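Local structure of putative acetyltransferase Sthe_0691 (Sphaerobacter thermophilus, 3SHP) at residues V110-L113 and R114-E118; H25-A28 and A29-D32; Q51-P54 and W55-R58. The protein probably transfers an acetyl group from acetyl-coenzyme A to an acceptor that remains unidentified, as expected of a GNAT-type acetyltransferase. All coordinates share one frame; numbering follows the deposited sequence.

From the N terminus, contact 2 comes first: H25-D32 turns the chain out of helix 21-26 into the loop before strand 43-44. Contact 3, Q51-R58, closes tight turns just ahead of strand 58-66, and contact 1, V110-E118, forms the last turns of helix 98-116 and its exit. The three lie in series, none nested or crossing. Contacts 1 and 2 sit on opposite sides of the chain's centre, their own centres about 28 Å apart. Strand 72-80 is what they share: F31 packs on S75 and R77, R58 pairs through its backbone with F80, and H117 stacks on that same F80. Contacts 2 and 3 both also reach a second subunit.

Contact 1: V110-L113 and R114-E118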
loop_
_atom_site.group_PDB
_atom_site.type_symbol
_atom_site.label_atom_id
_atom_site.label_comp_id
_atom_site.label_asym_id
_atom_site.label_seq_id
_atom_site.Cartn_x
_atom_site.Cartn_y
_atom_site.Cartn_z
ATOM N N VAL A 110 23.299 15.272 -26.555
ATOM C CA VAL A 110 24.447 15.996 -25.968
ATOM C C VAL A 110 24.988 17.147 -26.836
ATOM O O VAL A 110 25.113 18.287 -26.356
ATOM C CB VAL A 110 25.583 15.036 -25.480
ATOM C CG1 VAL A 110 26.846 15.840 -25.029
ATOM C CG2 VAL A 110 25.088 14.198 -24.329
ATOM N N PRO A 111 25.274 16.886 -28.126
ATOM C CA PRO A 111 25.801 18.014 -28.899
ATOM C C PRO A 111 24.799 19.170 -28.988
ATOM O O PRO A 111 25.221 20.347 -28.997
ATOM C CB PRO A 111 26.039 17.421 -30.298
ATOM C CG PRO A 111 26.044 15.931 -30.104
ATOM C CD PRO A 111 25.102 15.680 -28.955
ATOM N N TRP A 112 23.503 18.846 -29.067
ATOM C CA TRP A 112 22.439 19.853 -29.038
ATOM C C TRP A 112 22.496 20.669 -27.728
ATOM O O TRP A 112 22.378 21.902 -27.750
ATOM C CB TRP A 112 21.051 19.220 -29.242
ATOM C CG TRP A 112 19.920 20.159 -28.939
ATOM C CD1 TRP A 112 19.559 21.265 -29.657
ATOM C CD2 TRP A 112 19.005 20.091 -27.830
ATOM N NE1 TRP A 112 18.488 21.890 -29.064
ATOM C CE2 TRP A 112 18.126 21.193 -27.944
ATOM C CE3 TRP A 112 18.841 19.207 -26.754
ATOM C CZ2 TRP A 112 17.091 21.436 -27.020
ATOM C CZ3 TRP A 112 17.815 19.456 -25.830
ATOM C CH2 TRP A 112 16.968 20.576 -25.966
ATOM N N LEU A 113 22.689 19.978 -26.609
ATOM C CA LEU A 113 22.776 20.621 -25.299
ATOM C C LEU A 113 23.979 21.573 -25.192
ATOM O O LEU A 113 23.844 22.686 -24.670
ATOM C CB LEU A 113 22.795 19.578 -24.160
ATOM C CG LEU A 113 21.455 18.970 -23.704
ATOM C CD1 LEU A 113 21.653 18.006 -22.525
ATOM C CD2 LEU A 113 20.405 20.017 -23.326
ATOM N N ARG A 114 25.139 21.141 -25.690
ATOM C CA ARG A 114 26.342 21.983 -25.674
ATOM C C ARG A 114 26.209 23.214 -26.564
ATOM O O ARG A 114 26.605 24.304 -26.160
ATOM C CB ARG A 114 27.597 21.206 -26.081
ATOM C CG ARG A 114 28.024 20.045 -25.144
ATOM C CD ARG A 114 29.414 19.540 -25.606
ATOM N NE ARG A 114 29.943 18.336 -24.950
ATOM C CZ ARG A 114 30.692 18.328 -23.844
ATOM N NH1 ARG A 114 31.155 17.179 -23.392
ATOM N NH2 ARG A 114 30.979 19.449 -23.182
ATOM N N ASP A 115 25.649 23.047 -27.761
ATOM C CA ASP A 115 25.582 24.144 -28.737
ATOM C C ASP A 115 24.446 25.144 -28.510
ATOM O O ASP A 115 24.654 26.358 -28.585
ATOM C CB ASP A 115 25.460 23.625 -30.176
ATOM C CG ASP A 115 26.638 22.766 -30.612
ATOM O OD1 ASP A 115 27.712 22.847 -29.989
ATOM O OD2 ASP A 115 26.478 22.006 -31.593
ATOM N N GLU A 116 23.237 24.642 -28.285
ATOM C CA GLU A 116 22.058 25.514 -28.333
ATOM C C GLU A 116 21.759 26.227 -27.005
ATOM O O GLU A 116 20.765 26.962 -26.886
ATOM C CB GLU A 116 20.840 24.741 -28.863
ATOM C CG GLU A 116 20.861 24.554 -30.379
ATOM C CD GLU A 116 21.035 25.883 -31.121
ATOM O OE1 GLU A 116 20.039 26.638 -31.246
ATOM O OE2 GLU A 116 22.171 26.176 -31.574
ATOM N N HIS A 117 22.633 26.016 -26.021
ATOM C CA HIS A 117 22.398 26.505 -24.675
ATOM C C HIS A 117 23.713 26.963 -24.060
ATOM O O HIS A 117 24.801 26.596 -24.539
ATOM C CB HIS A 117 21.748 25.418 -23.816
ATOM C CG HIS A 117 20.522 24.801 -24.428
ATOM N ND1 HIS A 117 19.247 25.267 -24.180
ATOM C CD2 HIS A 117 20.381 23.752 -25.273
ATOM C CE1 HIS A 117 18.375 24.535 -24.852
ATOM N NE2 HIS A 117 19.039 23.610 -25.525
ATOM N N GLU A 118 23.616 27.769 -23.002
ATOM C CA GLU A 118 24.813 28.314 -22.353
ATOM C C GLU A 118 25.149 27.636 -21.021
ATOM O O GLU A 118 25.014 28.215 -19.942
ATOM C CB GLU A 118 24.716 29.832 -22.242
ATOM C CG GLU A 118 24.775 30.503 -23.617
ATOM C CD GLU A 118 26.103 30.242 -24.358
ATOM O OE1 GLU A 118 26.450 31.069 -25.225
ATOM O OE2 GLU A 118 26.802 29.225 -24.064
#
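The H117 imidazole stands on one face of the W112 indole in a T-shaped (edge-to-face) pair, the ring planes at 88° and the centroids of H117 and the W112 six-membered ring 4.8 Å apart. H117 NE2 does the touching, 3.3 Å from W112 CZ2 and displaced toward the rim, while L113 O lies at the imidazole's own edge. E116 reaches the other end of the indole obliquely, its CG 3.6 Å from W112 CD1. A chi1 of 168° swings the W112 indole toward E116 and H117 of the next turn. Three i to i+4 bonds define the helix here: R114 N to V110 O (2.9 Å), D115 N to P111 O (3.0 Å) and E116 N to W112 O (2.9 Å). This is the C-terminal end of helix 98-116, which crosses between parallel strands 84-91 and 121-127 as a beta-alpha-beta unit. H117 also stacks with F80, and W112 packs on I78, M4 and V7. With an alanine at W112 the face under H117 NE2 goes, and the imidazole, still stacked on F80, is likely to be less fixed in rotation. R114 runs extended beside V110, its NE 4.0 Å from V110 CG1, and NH1 hydrogen-bonds A140 O.

Contact 2: H25-A28 and A29-D32; sequences HHAA and AWFD
The A27 carbonyl accepts two backbone N-H groups across the contact, W30 N at 2.9 Å and F31 N at 2.6 Å from A27 O. Together they make a tight turn closing the exit of helix 21-26: the i to i+3 bond defines a beta turn with A28 and A29 at its helix-like corners, and the F31 N to A27 O bond (i to i+4) closes an alpha turn around it. The two donors approach differently. F31 N is tilted 22° from the carbonyl plane, whereas W30 N sits above that plane, 37° out of it, on a more bent bond. W30 takes the crowded rotamer, its CG between backbone N and carbonyl carbon (chi1 57°), which brings the indole back over the turn. A27 CB consequently rests on one indole face, 3.5 Å from W30 CZ2, in a CH-pi type approach, with A27 O over that same ring. F31 CB packs 3.8 Å from A27 CB, and the phenyl leads on to M19 and strand 72-80. A29 O accepts a hydrogen bond from R34 of the second subunit. One water bridges the turn, 2.6 Å from A28 O and 2.7 Å from F31 O.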
loop_
_atom_site.group_PDB
_atom_site.type_symbol
_atom_site.label_atom_id
_atom_site.label_comp_id
_atom_site.label_asym_id
_atom_site.label_seq_id
_atom_site.Cartn_x
_atom_site.Cartn_y
_atom_site.Cartn_z
ATOM N N HIS A 25 0.049 9.793 -23.041
ATOM C CA HIS A 25 -1.132 8.989 -22.867
ATOM C C HIS A 25 -0.861 7.541 -23.312
ATOM O O HIS A 25 -1.065 6.601 -22.526
ATOM C CB HIS A 25 -2.336 9.596 -23.602
ATOM C CG HIS A 25 -3.585 8.781 -23.478
ATOM N ND1 HIS A 25 -4.442 8.892 -22.404
ATOM C CD2 HIS A 25 -4.117 7.834 -24.291
ATOM C CE1 HIS A 25 -5.454 8.056 -22.563
ATOM N NE2 HIS A 25 -5.276 7.397 -23.696
ATOM N N HIS A 26 -0.407 7.359 -24.557
ATOM C CA HIS A 26 -0.109 6.006 -25.068
ATOM C C HIS A 26 0.859 5.237 -24.167
ATOM O O HIS A 26 0.665 4.036 -23.912
ATOM C CB HIS A 26 0.448 6.033 -26.492
ATOM C CG HIS A 26 0.652 4.664 -27.070
ATOM N ND1 HIS A 26 1.860 3.999 -27.012
ATOM C CD2 HIS A 26 -0.209 3.825 -27.699
ATOM C CE1 HIS A 26 1.736 2.819 -27.593
ATOM N NE2 HIS A 26 0.491 2.689 -28.018
ATOM N N ALA A 27 1.881 5.938 -23.675
ATOM C CA ALA A 27 2.936 5.301 -22.891
ATOM C C ALA A 27 2.607 5.197 -21.389
ATOM O O ALA A 27 3.472 4.797 -20.576
ATOM C CB ALA A 27 4.234 6.043 -23.095
ATOM N N ALA A 28 1.361 5.527 -21.021
ATOM C CA ALA A 28 0.969 5.637 -19.601
ATOM C C ALA A 28 1.267 4.403 -18.750
ATOM O O ALA A 28 1.517 4.519 -17.536
ATOM C CB ALA A 28 -0.510 6.043 -19.456
ATOM N N ALA A 29 1.220 3.224 -19.376
ATOM C CA ALA A 29 1.514 1.967 -18.669
ATOM C C ALA A 29 2.936 1.987 -18.093
ATOM O O ALA A 29 3.164 1.532 -16.974
ATOM C CB ALA A 29 1.317 0.773 -19.597
ATOM N N TRP A 30 3.886 2.559 -18.829
ATOM C CA TRP A 30 5.256 2.581 -18.330
ATOM C C TRP A 30 5.828 3.972 -18.079
ATOM O O TRP A 30 6.836 4.106 -17.383
ATOM C CB TRP A 30 6.184 1.831 -19.277
ATOM C CG TRP A 30 6.171 2.357 -20.675
ATOM C CD1 TRP A 30 5.300 2.010 -21.661
ATOM C CD2 TRP A 30 7.061 3.336 -21.244
ATOM N NE1 TRP A 30 5.592 2.703 -22.813
ATOM C CE2 TRP A 30 6.673 3.515 -22.587
ATOM C CE3 TRP A 30 8.149 4.086 -20.741
ATOM C CZ2 TRP A 30 7.331 4.402 -23.449
ATOM C CZ3 TRP A 30 8.807 4.969 -21.596
ATOM C CH2 TRP A 30 8.394 5.117 -22.941
ATOM N N PHE A 31 5.233 4.999 -18.662
ATOM C CA PHE A 31 5.822 6.314 -18.494
ATOM C C PHE A 31 5.096 7.096 -17.423
ATOM O O PHE A 31 3.904 7.334 -17.534
ATOM C CB PHE A 31 5.851 7.092 -19.788
ATOM C CG PHE A 31 6.453 8.461 -19.639
ATOM C CD1 PHE A 31 7.825 8.615 -19.512
ATOM C CD2 PHE A 31 5.638 9.599 -19.593
ATOM C CE1 PHE A 31 8.389 9.884 -19.357
ATOM C CE2 PHE A 31 6.194 10.882 -19.450
ATOM C CZ PHE A 31 7.576 11.017 -19.321
ATOM N N ASP A 32 5.829 7.502 -16.393
ATOM C CA ASP A 32 5.231 8.208 -15.280
ATOM C C ASP A 32 5.342 9.681 -15.618
ATOM O O ASP A 32 6.429 10.209 -15.723
ATOM C CB ASP A 32 5.983 7.879 -13.990
ATOM C CG ASP A 32 5.310 8.426 -12.747
ATOM O OD1 ASP A 32 4.275 9.116 -12.844
ATOM O OD2 ASP A 32 5.822 8.139 -11.639
HETATM O O HOH W 1 1.482 6.926 -16.454
#

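Contact 3: Q51-P54 and W55-R58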
loop_
_atom_site.group_PDB
_atom_site.type_symbol
_atom_site.label_atom_id
_atom_site.label_comp_id
_atom_site.label_asym_id
_atom_site.label_seq_id
_atom_site.Cartn_x
_atom_site.Cartn_y
_atom_site.Cartn_z
ATOM N N GLN A 51 22.746 26.427 -10.256
ATOM C CA GLN A 51 21.398 25.903 -10.450
ATOM C C GLN A 51 20.360 27.030 -10.584
ATOM O O GLN A 51 19.327 26.854 -11.235
ATOM C CB GLN A 51 21.012 24.976 -9.295
ATOM C CG GLN A 51 19.838 24.026 -9.596
ATOM C CD GLN A 51 20.197 22.977 -10.634
ATOM O OE1 GLN A 51 21.326 22.485 -10.677
ATOM N NE2 GLN A 51 19.241 22.644 -11.488
ATOM N N GLY A 52 20.642 28.179 -9.968
ATOM C CA GLY A 52 19.705 29.295 -9.943
ATOM C C GLY A 52 18.475 29.047 -9.081
ATOM O O GLY A 52 18.417 28.074 -8.325
ATOM N N ASP A 53 17.479 29.922 -9.220
ATOM C CA ASP A 53 16.219 29.843 -8.462
ATOM C C ASP A 53 15.223 28.798 -9.020
ATOM O O ASP A 53 15.139 28.599 -10.240
ATOM C CB ASP A 53 15.573 31.233 -8.398
ATOM C CG ASP A 53 16.439 32.242 -7.631
ATOM O OD1 ASP A 53 17.262 31.811 -6.776
ATOM O OD2 ASP A 53 16.304 33.463 -7.879
ATOM N N PRO A 54 14.483 28.114 -8.123
ATOM C CA PRO A 54 13.480 27.119 -8.550
ATOM C C PRO A 54 12.350 27.680 -9.445
ATOM O O PRO A 54 11.874 26.984 -10.340
ATOM C CB PRO A 54 12.928 26.564 -7.226
ATOM C CG PRO A 54 13.550 27.408 -6.114
ATOM C CD PRO A 54 14.788 28.011 -6.682
ATOM N N TRP A 55 11.941 28.925 -9.210
ATOM C CA TRP A 55 10.971 29.596 -10.079
ATOM C C TRP A 55 11.474 29.646 -11.517
ATOM O O TRP A 55 10.673 29.589 -12.456
ATOM C CB TRP A 55 10.680 31.016 -9.567
ATOM C CG TRP A 55 9.632 31.812 -10.355
ATOM C CD1 TRP A 55 9.872 32.732 -11.351
ATOM C CD2 TRP A 55 8.195 31.778 -10.184
ATOM N NE1 TRP A 55 8.682 33.266 -11.808
ATOM C CE2 TRP A 55 7.640 32.700 -11.115
ATOM C CE3 TRP A 55 7.324 31.058 -9.344
ATOM C CZ2 TRP A 55 6.244 32.914 -11.229
ATOM C CZ3 TRP A 55 5.932 31.275 -9.461
ATOM C CH2 TRP A 55 5.414 32.195 -10.395
ATOM N N ASP A 56 12.797 29.721 -11.686
ATOM C CA ASP A 56 13.413 29.844 -13.013
ATOM C C ASP A 56 13.823 28.521 -13.671
ATOM O O ASP A 56 14.293 28.509 -14.814
ATOM C CB ASP A 56 14.621 30.768 -12.935
ATOM C CG ASP A 56 14.260 32.138 -12.409
ATOM O OD1 ASP A 56 13.182 32.646 -12.788
ATOM O OD2 ASP A 56 15.045 32.698 -11.611
ATOM N N ALA A 57 13.656 27.417 -12.954
ATOM C CA ALA A 57 13.956 26.102 -13.503
ATOM C C ALA A 57 13.031 25.797 -14.694
ATOM O O ALA A 57 11.852 26.199 -14.705
ATOM C CB ALA A 57 13.819 25.052 -12.427
ATOM N N ARG A 58 13.566 25.119 -15.706
ATOM C CA ARG A 58 12.770 24.766 -16.879
ATOM C C ARG A 58 12.918 23.269 -17.163
ATOM O O ARG A 58 14.024 22.781 -17.345
ATOM C CB ARG A 58 13.143 25.622 -18.109
ATOM C CG ARG A 58 12.764 27.139 -18.007
ATOM C CD ARG A 58 11.222 27.352 -17.870
ATOM N NE ARG A 58 10.818 28.759 -17.747
ATOM C CZ ARG A 58 10.470 29.368 -16.600
ATOM N NH1 ARG A 58 10.468 28.719 -15.421
ATOM N NH2 ARG A 58 10.120 30.650 -16.629
HETATM O O HOH W 2 17.444 31.638 -11.397
#
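D53 and D56 adopt the same first torsion, chi1 -64° and -58°, each with CG beside the backbone N and opposite the carbonyl carbon, on residues that the turn brings near each other, so the two side chains run side by side in one direction. Their carboxylate planes are 32° apart. D56 OD2 comes within 3.6 Å of D53 CB and 4.0 Å of D53 OD2, a like-charge approach that may cost some energy if both groups are ionised. A water may offset part of this: it donates to D56 OD2 at 2.6 Å and accepts from D53 N at 2.8 Å, fixing one carboxylate oxygen of D56 against the backbone that starts the turn. The backbone brings the aspartates together. D56 N bonds to D53 O at 3.0 Å and A57 N bonds to P54 O at 3.2 Å, both donors standing well above the carbonyl planes rather than within them. These i to i+3 bonds define two overlapping beta turns, with P54 and W55 at the corners of the first and W55 and D56 at those of the second, which is of type I. A57 CB points back to the turn and touches P54 O. R58 curls back on the turn so that NH1 donates twice, to W55 O at 3.1 Å and to A57 O at 3.0 Å, the latter oxygen in the guanidinium plane. The W55 indole leads away to a cation-pi contact with R132 of the second subunit. The paired turns thus form the lead-in to strand 58-66, at the edge of the tartrate pocket where R58 lies with F35 and W59.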